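Local coordinates for protein polymeric immunoglobulin receptor (Mus musculus, PDB 4NOB) that probably binds polymeric immunoglobulins through its first V-type immunoglobulin domain and gives rise to secretory component, at residues I24-P29 and Y94-G99; V33-R38 and E75-V80; C50-L53 and G58-S61. One frame throughout, in Å; residues are numbered along the deposited sequence.

Interaction 1 (I24-P29 and Y94-G99); sequences ITCYYP and YKCGLG. With NAG (2-acetamido-2-deoxy-beta-D-glucopyranose), chain B.
Cys26 and Cys96 form a buried disulfide that joins strand 22-27 of one sheet to strand 92-98 of the other, across the interior of the immunoglobulin sandwich. Their SG atoms are 2.0 Å apart and the S-S torsion is -94°, near the unstrained right angle. The two ends reach the bond differently: SG of Cys26 lies anti to its carbonyl carbon (chi1 -71°), whereas SG of Cys96 sits between backbone N and carbonyl carbon (chi1 64°). Two residues further along each segment, Tyr28 and Leu98 repeat the pairing without a bond. Leu98 CD2 touches Tyr28 CB at 3.8 Å and CG at 4.0 Å, while its other methyl, CD1, comes near Tyr28 CD2. The side chains cross at about a right angle, and the two methyls of a leucine suit this place because they can touch both CB and the near ring carbons of Tyr28. The far end of that ring is polar, its OH hydrogen-bonded to Asn72. Shortening Leu98 to an alanine removes both methyls, and the gap so opened is likely to leave Tyr28 less firmly held on this side. Phe79 packs against both Cys26 and Leu98. A sheet-to-sheet disulfide between strands B and F, flanked by apolar side chains, is the canonical disulfide of the immunoglobulin fold, here in a V-set domain.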
loop_
_atom_site.group_PDB
_atom_site.type_symbol
_atom_site.label_atom_id
_atom_site.label_comp_id
_atom_site.label_asym_id
_atom_site.label_seq_id
_atom_site.Cartn_x
_atom_site.Cartn_y
_atom_site.Cartn_z
ATOM N N ILE A 24 6.149 1.906 -1.788
ATOM C CA ILE A 24 6.076 0.694 -0.914
ATOM C C ILE A 24 6.059 -0.522 -1.770
ATOM O O ILE A 24 5.162 -0.687 -2.579
ATOM C CB ILE A 24 4.822 0.766 -0.100
ATOM C CG1 ILE A 24 4.957 1.935 0.945
ATOM C CG2 ILE A 24 4.478 -0.537 0.615
ATOM C CD1 ILE A 24 3.690 2.347 1.577
ATOM N N THR A 25 7.081 -1.386 -1.683
ATOM C CA THR A 25 7.193 -2.609 -2.457
ATOM C C THR A 25 6.723 -3.776 -1.630
ATOM O O THR A 25 7.118 -3.980 -0.482
ATOM C CB THR A 25 8.638 -2.945 -2.886
ATOM O OG1 THR A 25 9.037 -1.904 -3.810
ATOM C CG2 THR A 25 8.745 -4.279 -3.528
ATOM N N CYS A 26 5.755 -4.483 -2.173
ATOM C CA CYS A 26 5.256 -5.777 -1.611
ATOM C C CYS A 26 5.665 -6.891 -2.556
ATOM O O CYS A 26 5.500 -6.815 -3.769
ATOM C CB CYS A 26 3.804 -5.745 -1.324
ATOM S SG CYS A 26 3.516 -4.617 0.154
ATOM N N TYR A 27 6.143 -8.008 -1.957
ATOM C CA TYR A 27 6.629 -9.199 -2.602
ATOM C C TYR A 27 5.610 -10.314 -2.425
ATOM O O TYR A 27 5.031 -10.473 -1.363
ATOM C CB TYR A 27 7.901 -9.659 -1.913
ATOM C CG TYR A 27 9.063 -8.728 -2.044
ATOM C CD1 TYR A 27 9.220 -7.676 -1.147
ATOM C CD2 TYR A 27 10.054 -8.939 -2.947
ATOM C CE1 TYR A 27 10.372 -6.803 -1.245
ATOM C CE2 TYR A 27 11.141 -8.097 -3.023
ATOM C CZ TYR A 27 11.277 -7.057 -2.155
ATOM O OH TYR A 27 12.504 -6.293 -2.231
ATOM N N TYR A 28 5.403 -11.064 -3.511
ATOM C CA TYR A 28 4.439 -12.167 -3.461
ATOM C C TYR A 28 5.078 -13.456 -3.979
ATOM O O TYR A 28 6.192 -13.452 -4.543
ATOM C CB TYR A 28 3.157 -11.781 -4.180
ATOM C CG TYR A 28 3.312 -11.270 -5.588
ATOM C CD1 TYR A 28 3.527 -12.131 -6.655
ATOM C CD2 TYR A 28 3.170 -9.912 -5.866
ATOM C CE1 TYR A 28 3.620 -11.649 -7.946
ATOM C CE2 TYR A 28 3.239 -9.451 -7.163
ATOM C CZ TYR A 28 3.439 -10.319 -8.171
ATOM O OH TYR A 28 3.503 -9.847 -9.454
ATOM N N PRO A 29 4.416 -14.603 -3.789
ATOM C CA PRO A 29 5.059 -15.848 -4.212
ATOM C C PRO A 29 5.149 -15.935 -5.766
ATOM O O PRO A 29 4.306 -15.414 -6.497
ATOM C CB PRO A 29 4.165 -16.894 -3.650
ATOM C CG PRO A 29 3.442 -16.221 -2.530
ATOM C CD PRO A 29 3.158 -14.877 -3.038
ATOM N N TYR A 94 -2.232 -0.153 7.487
ATOM C CA TYR A 94 -2.576 -0.564 6.115
ATOM C C TYR A 94 -2.220 -2.004 5.849
ATOM O O TYR A 94 -1.453 -2.638 6.584
ATOM C CB TYR A 94 -1.840 0.366 5.117
ATOM C CG TYR A 94 -2.213 1.816 5.213
ATOM C CD1 TYR A 94 -1.629 2.641 6.139
ATOM C CD2 TYR A 94 -3.109 2.358 4.345
ATOM C CE1 TYR A 94 -2.005 3.988 6.244
ATOM C CE2 TYR A 94 -3.449 3.718 4.395
ATOM C CZ TYR A 94 -2.876 4.531 5.335
ATOM O OH TYR A 94 -3.188 5.886 5.345
ATOM N N LYS A 95 -2.725 -2.504 4.704
ATOM C CA LYS A 95 -2.286 -3.782 4.187
ATOM C C LYS A 95 -2.000 -3.691 2.682
ATOM O O LYS A 95 -2.743 -2.982 2.002
ATOM C CB LYS A 95 -3.315 -4.914 4.441
ATOM C CG LYS A 95 -3.607 -5.206 5.870
ATOM C CD LYS A 95 -4.634 -6.317 5.937
ATOM C CE LYS A 95 -5.187 -6.453 7.338
ATOM N NZ LYS A 95 -4.182 -6.920 8.334
ATOM N N CYS A 96 -0.956 -4.343 2.247
ATOM C CA CYS A 96 -0.840 -4.658 0.819
ATOM C C CYS A 96 -1.208 -6.121 0.650
ATOM O O CYS A 96 -0.876 -6.928 1.527
ATOM C CB CYS A 96 0.532 -4.349 0.266
ATOM S SG CYS A 96 1.832 -5.358 1.011
ATOM N N GLY A 97 -1.890 -6.504 -0.406
ATOM C CA GLY A 97 -2.283 -7.836 -0.582
ATOM C C GLY A 97 -2.670 -8.239 -1.961
ATOM O O GLY A 97 -2.740 -7.441 -2.909
ATOM N N LEU A 98 -3.009 -9.549 -2.045
ATOM C CA LEU A 98 -3.449 -10.210 -3.269
ATOM C C LEU A 98 -4.850 -10.792 -3.038
ATOM O O LEU A 98 -5.114 -11.404 -2.007
ATOM C CB LEU A 98 -2.518 -11.351 -3.662
ATOM C CG LEU A 98 -1.314 -10.979 -4.549
ATOM C CD1 LEU A 98 -0.462 -9.954 -3.917
ATOM C CD2 LEU A 98 -0.536 -12.265 -4.869
ATOM N N GLY A 99 -5.684 -10.663 -4.085
ATOM C CA GLY A 99 -7.041 -11.230 -4.043
ATOM C C GLY A 99 -7.991 -10.142 -3.607
ATOM O O GLY A 99 -8.019 -9.120 -4.131
HETATM C C1 NAG B . 11.131 -5.069 -10.040
HETATM C C2 NAG B . 12.142 -4.271 -9.232
HETATM C C3 NAG B . 11.995 -2.763 -9.476
HETATM C C4 NAG B . 12.053 -2.506 -10.956
HETATM C C5 NAG B . 10.954 -3.356 -11.583
HETATM C C6 NAG B . 10.914 -3.151 -13.120
HETATM C C7 NAG B . 12.793 -5.184 -7.029
HETATM C C8 NAG B . 12.410 -5.388 -5.564
HETATM N N2 NAG B . 11.888 -4.585 -7.821
HETATM O O3 NAG B . 13.121 -2.105 -8.857
HETATM O O4 NAG B . 11.807 -1.101 -11.288
HETATM O O5 NAG B . 11.267 -4.722 -11.400
HETATM O O6 NAG B . 12.226 -3.432 -13.677
HETATM O O7 NAG B . 13.857 -5.653 -7.469
#

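Interaction 2 (V33-R38 and E75-V80); sequences VNRHTR and ENNTFV. With NAG (2-acetamido-2-deoxy-beta-D-glucopyranose), chain B; EDO (1,2-ethanediol), chain D.
Arg35 NH1 donates to Asn77 OD1 at 2.9 Å, a nearly straight hydrogen bond (161° at the hydrogen) that meets the guanidinium at its edge. The acceptor lies almost in the guanidinium plane, but the amide plane is turned 39° from it. The chain of Arg35 bends at chi3, and its end is turned so that CG and NH1 both face Asn77 OD1; Asn77 OD1 also lies 3.2 Å from Arg35 CG. A long, flexible arginine suits this place because NH1 serves two partners, making a salt bridge with Asp30 as well; the carboxylate would probably help hold the guanidinium in position for the neutral amide. In the second shell, Arg35 O receives Asn72 ND2 and Lys39 NZ. Asn77 is set by its backbone, which bonds to Tyr28 and has positive phi (59°), a conformation asparagine tolerates better than most residues. Next to it, Asn76 ND2 is bonded covalently to C1 of the N-acetylglucosamine. Thr78 OG1 donates to Asn76 OD1 at 2.7 Å, which probably helps fix the amide that carries the sugar. Asn76-Asn77-Thr78 is thus an occupied Asn-X-Thr N-glycosylation sequon, with Asn77 and Thr78 forming a G1 beta bulge opposite Phe73 where strands 68-73 and 78-83 join.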
loop_
_atom_site.group_PDB
_atom_site.type_symbol
_atom_site.label_atom_id
_atom_site.label_comp_id
_atom_site.label_asym_id
_atom_site.label_seq_id
_atom_site.Cartn_x
_atom_site.Cartn_y
_atom_site.Cartn_z
ATOM N N VAL A 33 -0.666 -17.591 -10.857
ATOM C CA VAL A 33 -1.910 -17.110 -10.215
ATOM C C VAL A 33 -1.621 -15.821 -9.474
ATOM O O VAL A 33 -2.379 -14.832 -9.608
ATOM C CB VAL A 33 -2.451 -18.123 -9.217
ATOM C CG1 VAL A 33 -3.508 -17.542 -8.332
ATOM C CG2 VAL A 33 -3.014 -19.303 -10.009
ATOM N N ASN A 34 -0.497 -15.754 -8.754
ATOM C CA ASN A 34 -0.220 -14.532 -7.972
ATOM C C ASN A 34 0.176 -13.400 -8.873
ATOM O O ASN A 34 -0.196 -12.223 -8.695
ATOM C CB ASN A 34 0.857 -14.763 -6.955
ATOM C CG ASN A 34 0.383 -15.660 -5.847
ATOM O OD1 ASN A 34 -0.810 -15.651 -5.553
ATOM N ND2 ASN A 34 1.199 -16.520 -5.362
ATOM N N ARG A 35 0.967 -13.640 -9.917
ATOM C CA ARG A 35 1.300 -12.574 -10.807
ATOM C C ARG A 35 0.115 -11.868 -11.444
ATOM O O ARG A 35 0.123 -10.632 -11.703
ATOM C CB ARG A 35 2.279 -13.057 -11.935
ATOM C CG ARG A 35 3.741 -13.217 -11.497
ATOM C CD ARG A 35 4.634 -13.651 -12.634
ATOM N NE ARG A 35 4.454 -15.045 -12.981
ATOM C CZ ARG A 35 5.081 -16.043 -12.393
ATOM N NH1 ARG A 35 5.879 -15.836 -11.368
ATOM N NH2 ARG A 35 4.913 -17.292 -12.776
ATOM N N HIS A 36 -0.958 -12.661 -11.770
ATOM C CA HIS A 36 -2.099 -12.137 -12.484
ATOM C C HIS A 36 -3.298 -11.785 -11.631
ATOM O O HIS A 36 -4.199 -11.151 -12.173
ATOM C CB HIS A 36 -2.525 -13.160 -13.547
ATOM C CG HIS A 36 -1.422 -13.450 -14.515
ATOM N ND1 HIS A 36 -0.956 -12.490 -15.400
ATOM C CD2 HIS A 36 -0.577 -14.501 -14.639
ATOM C CE1 HIS A 36 0.071 -12.982 -16.087
ATOM N NE2 HIS A 36 0.315 -14.206 -15.640
ATOM N N THR A 37 -3.285 -12.037 -10.344
ATOM C CA THR A 37 -4.425 -11.800 -9.469
ATOM C C THR A 37 -4.534 -10.340 -9.130
ATOM O O THR A 37 -3.567 -9.555 -9.301
ATOM C CB THR A 37 -4.405 -12.678 -8.263
ATOM O OG1 THR A 37 -5.756 -12.736 -7.720
ATOM C CG2 THR A 37 -3.424 -12.288 -7.224
ATOM N N ARG A 38 -5.675 -9.943 -8.573
ATOM C CA ARG A 38 -5.875 -8.568 -8.068
ATOM C C ARG A 38 -4.848 -8.247 -6.968
ATOM O O ARG A 38 -4.587 -9.054 -6.068
ATOM C CB ARG A 38 -7.288 -8.425 -7.520
ATOM C CG ARG A 38 -7.588 -7.127 -6.836
ATOM C CD ARG A 38 -9.023 -7.106 -6.399
ATOM N NE ARG A 38 -9.399 -5.887 -5.618
ATOM C CZ ARG A 38 -9.378 -5.794 -4.293
ATOM N NH1 ARG A 38 -9.135 -6.801 -3.467
ATOM N NH2 ARG A 38 -9.770 -4.626 -3.784
ATOM N N GLU A 75 7.447 -9.359 -13.610
ATOM C CA GLU A 75 8.810 -9.781 -13.994
ATOM C C GLU A 75 9.691 -10.040 -12.801
ATOM O O GLU A 75 10.649 -10.778 -12.919
ATOM C CB GLU A 75 9.450 -8.766 -14.895
ATOM C CG GLU A 75 9.564 -7.389 -14.337
ATOM C CD GLU A 75 8.469 -6.446 -14.838
ATOM O OE1 GLU A 75 7.246 -6.748 -14.737
ATOM O OE2 GLU A 75 8.889 -5.364 -15.369
ATOM N N ASN A 76 9.348 -9.541 -11.597
ATOM C CA ASN A 76 10.075 -9.874 -10.407
ATOM C C ASN A 76 9.205 -10.219 -9.208
ATOM O O ASN A 76 9.650 -10.229 -8.075
ATOM C CB ASN A 76 11.130 -8.849 -10.035
ATOM C CG ASN A 76 10.562 -7.476 -9.885
ATOM O OD1 ASN A 76 9.433 -7.294 -9.550
ATOM N ND2 ASN A 76 11.442 -6.464 -10.060
ATOM N N ASN A 77 7.936 -10.524 -9.510
ATOM C CA ASN A 77 6.990 -10.960 -8.487
ATOM C C ASN A 77 6.802 -9.938 -7.361
ATOM O O ASN A 77 6.788 -10.290 -6.176
ATOM C CB ASN A 77 7.340 -12.350 -7.958
ATOM C CG ASN A 77 7.449 -13.322 -9.076
ATOM O OD1 ASN A 77 6.503 -13.444 -9.870
ATOM N ND2 ASN A 77 8.512 -14.089 -9.119
ATOM N N THR A 78 6.693 -8.667 -7.718
ATOM C CA THR A 78 6.402 -7.624 -6.788
ATOM C C THR A 78 5.333 -6.697 -7.330
ATOM O O THR A 78 5.054 -6.693 -8.518
ATOM C CB THR A 78 7.633 -6.724 -6.475
ATOM O OG1 THR A 78 8.038 -5.947 -7.602
ATOM C CG2 THR A 78 8.788 -7.583 -6.005
ATOM N N PHE A 79 4.789 -5.888 -6.444
ATOM C CA PHE A 79 4.063 -4.670 -6.871
ATOM C C PHE A 79 4.417 -3.516 -5.962
ATOM O O PHE A 79 4.939 -3.724 -4.861
ATOM C CB PHE A 79 2.506 -4.873 -6.903
ATOM C CG PHE A 79 1.806 -5.181 -5.596
ATOM C CD1 PHE A 79 1.853 -6.463 -5.068
ATOM C CD2 PHE A 79 1.011 -4.192 -4.945
ATOM C CE1 PHE A 79 1.201 -6.742 -3.864
ATOM C CE2 PHE A 79 0.353 -4.534 -3.793
ATOM C CZ PHE A 79 0.414 -5.769 -3.304
ATOM N N VAL A 80 4.235 -2.311 -6.478
ATOM C CA VAL A 80 4.638 -1.084 -5.786
ATOM C C VAL A 80 3.422 -0.168 -5.618
ATOM O O VAL A 80 2.638 -0.031 -6.573
ATOM C CB VAL A 80 5.779 -0.403 -6.481
ATOM C CG1 VAL A 80 6.231 0.816 -5.758
ATOM C CG2 VAL A 80 6.922 -1.338 -6.676
HETATM C C1 NAG B . 11.131 -5.069 -10.040
HETATM C C2 NAG B . 12.142 -4.271 -9.232
HETATM C C3 NAG B . 11.995 -2.763 -9.476
HETATM C C4 NAG B . 12.053 -2.506 -10.956
HETATM C C5 NAG B . 10.954 -3.356 -11.583
HETATM C C6 NAG B . 10.914 -3.151 -13.120
HETATM C C7 NAG B . 12.793 -5.184 -7.029
HETATM C C8 NAG B . 12.410 -5.388 -5.564
HETATM N N2 NAG B . 11.888 -4.585 -7.821
HETATM O O3 NAG B . 13.121 -2.105 -8.857
HETATM O O4 NAG B . 11.807 -1.101 -11.288
HETATM O O5 NAG B . 11.267 -4.722 -11.400
HETATM O O6 NAG B . 12.226 -3.432 -13.677
HETATM O O7 NAG B . 13.857 -5.653 -7.469
HETATM C C1 EDO D . 12.902 -8.773 -6.546
HETATM O O1 EDO D . 13.869 -8.946 -7.598
HETATM C C2 EDO D . 12.459 -10.089 -5.901
HETATM O O2 EDO D . 11.976 -10.969 -6.872
#

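Interaction 3 (C50-L53 and G58-S61); sequences CTTL and GYLS
Tyr59 leans across to Thr52 from the short, loosely paired strand 59-60. Its CB points toward segment 50-53, and with CG anti to the backbone N (chi1 174°) the ring is carried across toward Thr52, the two side chains crossing at a slant. Tyr59 CD2 meets the Thr52 methyl CG2 at 4.0 Å. One atom further, Tyr59 CE2 comes within 3.5 Å of Thr52 O, which approaches the ring at its edge. At the tip, OH shares a water with that same carbonyl: the water lies 2.6 Å from Tyr59 OH and donates to Thr52 O. Tyrosine suits this exposed place, giving carbon contact along its side and a polar end to a water. Beside it the backbones meet directly, Ser61 N donating to Leu53 O at 2.9 Å with an angle of 168°, and Leu60 CA adds a C-H...O contact to the same oxygen. Leu53 CD2 touches Ser61 CB at 3.7 Å; the small serine admits this methyl, while its OG turns to Glu63 N. Gly58, at positive phi, forms a G1 bulge with Tyr59 opposite Ser55. The chain turns a corner at Leu53, leaving strand 50-52 beside strand 39-44, strand 54-55 between 39-44 and 59-60, and the Leu53 side chain against Tyr94 of strand 92-98.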
loop_
_atom_site.group_PDB
_atom_site.type_symbol
_atom_site.label_atom_id
_atom_site.label_comp_id
_atom_site.label_asym_id
_atom_site.label_seq_id
_atom_site.Cartn_x
_atom_site.Cartn_y
_atom_site.Cartn_z
ATOM N N CYS A 50 -10.798 -3.578 6.171
ATOM C CA CYS A 50 -9.607 -2.918 5.511
ATOM C C CYS A 50 -10.187 -2.394 4.227
ATOM O O CYS A 50 -10.540 -3.230 3.348
ATOM C CB CYS A 50 -8.488 -3.928 5.377
ATOM S SG CYS A 50 -6.864 -3.122 4.967
ATOM N N THR A 51 -10.315 -1.068 4.114
ATOM C CA THR A 51 -10.959 -0.345 3.004
ATOM C C THR A 51 -9.942 -0.110 1.890
ATOM O O THR A 51 -8.993 0.585 2.146
ATOM C CB THR A 51 -11.548 0.962 3.477
ATOM O OG1 THR A 51 -12.583 0.662 4.487
ATOM C CG2 THR A 51 -12.079 1.851 2.344
ATOM N N THR A 52 -10.287 -0.620 0.729
ATOM C CA THR A 52 -9.444 -0.443 -0.459
ATOM C C THR A 52 -9.292 0.966 -0.815
ATOM O O THR A 52 -10.288 1.712 -0.985
ATOM C CB THR A 52 -9.948 -1.217 -1.650
ATOM O OG1 THR A 52 -10.100 -2.579 -1.276
ATOM C CG2 THR A 52 -8.960 -1.204 -2.833
ATOM N N LEU A 53 -8.038 1.407 -0.982
ATOM C CA LEU A 53 -7.718 2.733 -1.447
ATOM C C LEU A 53 -7.178 2.740 -2.885
ATOM O O LEU A 53 -7.403 3.718 -3.609
ATOM C CB LEU A 53 -6.644 3.408 -0.551
ATOM C CG LEU A 53 -7.148 3.613 0.885
ATOM C CD1 LEU A 53 -6.000 4.081 1.744
ATOM C CD2 LEU A 53 -8.345 4.569 0.948
ATOM N N GLY A 58 -7.678 -0.968 -11.326
ATOM C CA GLY A 58 -7.914 0.423 -11.657
ATOM C C GLY A 58 -8.839 1.157 -10.712
ATOM O O GLY A 58 -9.356 2.205 -11.104
ATOM N N TYR A 59 -9.035 0.738 -9.499
ATOM C CA TYR A 59 -9.857 1.452 -8.553
ATOM C C TYR A 59 -9.003 2.414 -7.748
ATOM O O TYR A 59 -7.869 2.042 -7.368
ATOM C CB TYR A 59 -10.543 0.498 -7.540
ATOM C CG TYR A 59 -11.278 1.178 -6.470
ATOM C CD1 TYR A 59 -12.543 1.690 -6.719
ATOM C CD2 TYR A 59 -10.705 1.456 -5.212
ATOM C CE1 TYR A 59 -13.226 2.345 -5.702
ATOM C CE2 TYR A 59 -11.330 2.164 -4.246
ATOM C CZ TYR A 59 -12.605 2.586 -4.466
ATOM O OH TYR A 59 -13.242 3.334 -3.515
ATOM N N LEU A 60 -9.521 3.611 -7.534
ATOM C CA LEU A 60 -8.872 4.609 -6.747
ATOM C C LEU A 60 -9.824 5.297 -5.806
ATOM O O LEU A 60 -10.852 5.801 -6.268
ATOM C CB LEU A 60 -8.161 5.662 -7.604
ATOM C CG LEU A 60 -7.163 6.653 -6.933
ATOM C CD1 LEU A 60 -5.926 5.814 -6.530
ATOM C CD2 LEU A 60 -6.787 7.788 -7.838
ATOM N N SER A 61 -9.518 5.420 -4.526
ATOM C CA SER A 61 -10.286 6.206 -3.618
ATOM C C SER A 61 -10.135 7.664 -3.907
ATOM O O SER A 61 -9.068 8.148 -4.258
ATOM C CB SER A 61 -9.748 5.972 -2.199
ATOM O OG SER A 61 -10.333 6.934 -1.270
HETATM O O HOH W 1 -12.599 2.942 -0.991
#

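Overall arrangement
From the N terminus, the chain first enters interaction 1 at strand 22-27, then enters interaction 2 within helix 32-36. Strand 39-44 leads to interaction 3, whose two segments close a loop of four residues. Strand 68-73 follows, and residues 75-80 close the larger loop of interaction 2; residues 94-99 finally close that of interaction 1. The three loops are nested, 3 within 2 within 1, and none cross. Interaction 1 joins the two sheets, interaction 2 ties the helix to the turn before strand 78-83, and interaction 3 ties the end of strand 50-52, at the corner, to strand 59-60. Arg38 connects all three, bonding Gly99 O and Thr52 OG1.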